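Local coordinates for MIP07328p (Drosophila melanogaster, PDB 6FKK), which acts as a semaphorin guidance cue, probably steering axons by chemorepulsion through receptor binding by its sema domain, at residues A[454-462]-A[471-479]. Residues are numbered along the deposited sequence; the frame is centred on the assembly and turned at random.
Sequences VISTSKNSL and VSVPLHHCS
The amide of Asn460 meets the imidazole of His476 at the ring's edge: OD1 lies in the ring plane, 3.7 Å from CD2 of His476, and the amide and ring planes are 36° apart. Strand 402-410 touches the same ring through Val405 and Tyr407, while ND1 of His476 is hydrogen-bonded to Asp492 OD2 and NE2 to His392 ND1. The setting is a propeller blade of the sema domain, an antiparallel sheet in which the N-terminal strand 18-21 pairs with 469-474, the propeller's last strand, closing the ring in the "velcro" manner of beta-propellers. With CG anti to the backbone N (chi1 -165°), the Asn460 amide reaches beyond the strand pairing, and ND2 donates to His476 O (3.3 Å) on a lone pair of that carbonyl. Replacing Asn460 by an alanine is likely to leave His476 O without this donor and open a gap beside the imidazole edge. Asn460, its backbone left-handed, ends the type I turn from Thr457 and, with Ser461, faces Ser456 in a G1 bulge. Its carbonyl O accepts Leu475 N at 3.0 Å, the donor standing well above the carbonyl plane. Ser461 and Pro474 form a non-hydrogen-bonded pair, followed by Leu462-Val473, bonded in both directions. The CB of Leu475 points toward 454-462; its CD1 packs 3.9 Å from Ile455 CG1, the side chains crossing at about a right angle, and its CD2 lies against Thr457 CG2. Beyond His476, Cys478 forms a disulfide with Cys495 within the plexin repeat (PSI). Alongside the strands, the buried hydroxyls of Ser461 and Ser472 share a hydrogen bond, OG to OG, of 2.8 Å.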
# COMPACT_ATOMS: atom_id res chain seq x y z
N VAL A 454 -0.75 10.70 -1.87
CA VAL A 454 -0.58 10.73 -3.32
C VAL A 454 0.48 11.76 -3.65
O VAL A 454 0.46 12.88 -3.12
CB VAL A 454 -1.90 11.05 -4.04
CG1 VAL A 454 -1.73 10.92 -5.55
CG2 VAL A 454 -3.01 10.14 -3.54
N ILE A 455 1.41 11.40 -4.54
CA ILE A 455 2.55 12.23 -4.88
C ILE A 455 2.43 12.67 -6.33
O ILE A 455 2.29 11.83 -7.23
CB ILE A 455 3.88 11.50 -4.64
CG1 ILE A 455 4.18 11.43 -3.14
CG2 ILE A 455 5.00 12.17 -5.40
CD1 ILE A 455 5.53 10.81 -2.83
N SER A 456 2.49 13.98 -6.55
CA SER A 456 2.58 14.56 -7.89
C SER A 456 3.91 15.30 -7.97
O SER A 456 4.06 16.40 -7.43
CB SER A 456 1.41 15.50 -8.17
OG SER A 456 1.56 16.13 -9.43
N THR A 457 4.89 14.68 -8.63
CA THR A 457 6.23 15.25 -8.66
C THR A 457 6.29 16.50 -9.54
O THR A 457 7.00 17.46 -9.21
CB THR A 457 7.24 14.21 -9.14
OG1 THR A 457 6.78 13.63 -10.36
CG2 THR A 457 7.41 13.13 -8.09
N SER A 458 5.57 16.49 -10.66
CA SER A 458 5.63 17.62 -11.58
C SER A 458 5.07 18.89 -10.97
O SER A 458 5.57 19.99 -11.26
CB SER A 458 4.89 17.28 -12.87
OG SER A 458 3.50 17.16 -12.64
N LYS A 459 4.05 18.78 -10.12
CA LYS A 459 3.47 19.93 -9.45
C LYS A 459 4.04 20.16 -8.06
O LYS A 459 3.58 21.07 -7.36
CB LYS A 459 1.95 19.78 -9.37
CG LYS A 459 1.27 19.71 -10.73
CD LYS A 459 -0.25 19.82 -10.60
CE LYS A 459 -0.92 19.71 -11.96
NZ LYS A 459 -0.46 20.76 -12.91
N ASN A 460 5.04 19.37 -7.65
CA ASN A 460 5.67 19.48 -6.34
C ASN A 460 4.62 19.49 -5.23
O ASN A 460 4.61 20.35 -4.35
CB ASN A 460 6.56 20.73 -6.27
CG ASN A 460 7.51 20.70 -5.09
OD1 ASN A 460 8.50 19.96 -5.09
ND2 ASN A 460 7.23 21.51 -4.08
N SER A 461 3.74 18.50 -5.27
CA SER A 461 2.57 18.46 -4.40
C SER A 461 2.44 17.09 -3.75
O SER A 461 2.44 16.07 -4.44
CB SER A 461 1.29 18.79 -5.19
OG SER A 461 0.15 18.75 -4.35
N LEU A 462 2.33 17.09 -2.42
CA LEU A 462 1.94 15.90 -1.67
C LEU A 462 0.50 16.09 -1.22
O LEU A 462 0.18 17.09 -0.57
CB LEU A 462 2.87 15.69 -0.47
CG LEU A 462 2.45 14.59 0.51
CD1 LEU A 462 2.56 13.22 -0.14
CD2 LEU A 462 3.26 14.65 1.79
N VAL A 471 -5.89 17.35 1.29
CA VAL A 471 -5.08 18.51 1.63
C VAL A 471 -3.78 18.45 0.84
O VAL A 471 -3.12 17.41 0.81
CB VAL A 471 -4.79 18.59 3.14
CG1 VAL A 471 -3.80 19.70 3.44
CG2 VAL A 471 -6.08 18.81 3.91
N SER A 472 -3.43 19.56 0.20
CA SER A 472 -2.23 19.66 -0.62
C SER A 472 -1.16 20.43 0.15
O SER A 472 -1.38 21.59 0.52
CB SER A 472 -2.54 20.34 -1.95
OG SER A 472 -1.37 20.44 -2.75
N VAL A 473 -0.02 19.80 0.38
CA VAL A 473 1.13 20.45 1.00
C VAL A 473 2.33 20.27 0.07
O VAL A 473 2.35 19.33 -0.73
CB VAL A 473 1.41 19.89 2.40
CG1 VAL A 473 0.19 20.09 3.30
CG2 VAL A 473 1.79 18.42 2.33
N PRO A 474 3.34 21.15 0.12
CA PRO A 474 4.46 21.03 -0.82
C PRO A 474 5.22 19.73 -0.65
O PRO A 474 5.52 19.30 0.47
CB PRO A 474 5.33 22.25 -0.49
CG PRO A 474 4.96 22.63 0.90
CD PRO A 474 3.49 22.32 1.00
N LEU A 475 5.55 19.10 -1.78
CA LEU A 475 6.32 17.86 -1.75
C LEU A 475 7.73 18.10 -1.23
O LEU A 475 8.31 17.22 -0.57
CB LEU A 475 6.36 17.24 -3.15
CG LEU A 475 6.98 15.85 -3.28
CD1 LEU A 475 6.06 14.78 -2.71
CD2 LEU A 475 7.31 15.56 -4.74
N HIS A 476 8.30 19.26 -1.51
CA HIS A 476 9.63 19.63 -1.03
C HIS A 476 9.62 21.11 -0.68
O HIS A 476 9.17 21.93 -1.47
CB HIS A 476 10.70 19.33 -2.08
CG HIS A 476 10.83 17.87 -2.42
ND1 HIS A 476 11.52 16.99 -1.62
CD2 HIS A 476 10.36 17.16 -3.46
CE1 HIS A 476 11.47 15.78 -2.16
NE2 HIS A 476 10.77 15.86 -3.28
N HIS A 477 10.13 21.43 0.51
CA HIS A 477 10.05 22.78 1.05
C HIS A 477 11.26 23.64 0.69
O HIS A 477 11.65 24.50 1.48
CB HIS A 477 9.89 22.73 2.57
CG HIS A 477 8.83 21.78 3.03
ND1 HIS A 477 7.50 22.13 3.11
CD2 HIS A 477 8.91 20.50 3.45
CE1 HIS A 477 6.80 21.10 3.56
NE2 HIS A 477 7.63 20.09 3.77
N CYS A 478 11.86 23.43 -0.49
CA CYS A 478 13.02 24.24 -0.86
C CYS A 478 12.63 25.71 -1.01
O CYS A 478 13.29 26.59 -0.45
CB CYS A 478 13.64 23.73 -2.16
SG CYS A 478 13.95 21.95 -2.29
N SER A 479 11.56 25.98 -1.75
CA SER A 479 11.15 27.35 -2.00
C SER A 479 10.48 28.01 -0.80
O SER A 479 10.17 29.20 -0.86
CB SER A 479 10.20 27.41 -3.20
OG SER A 479 9.04 26.62 -2.97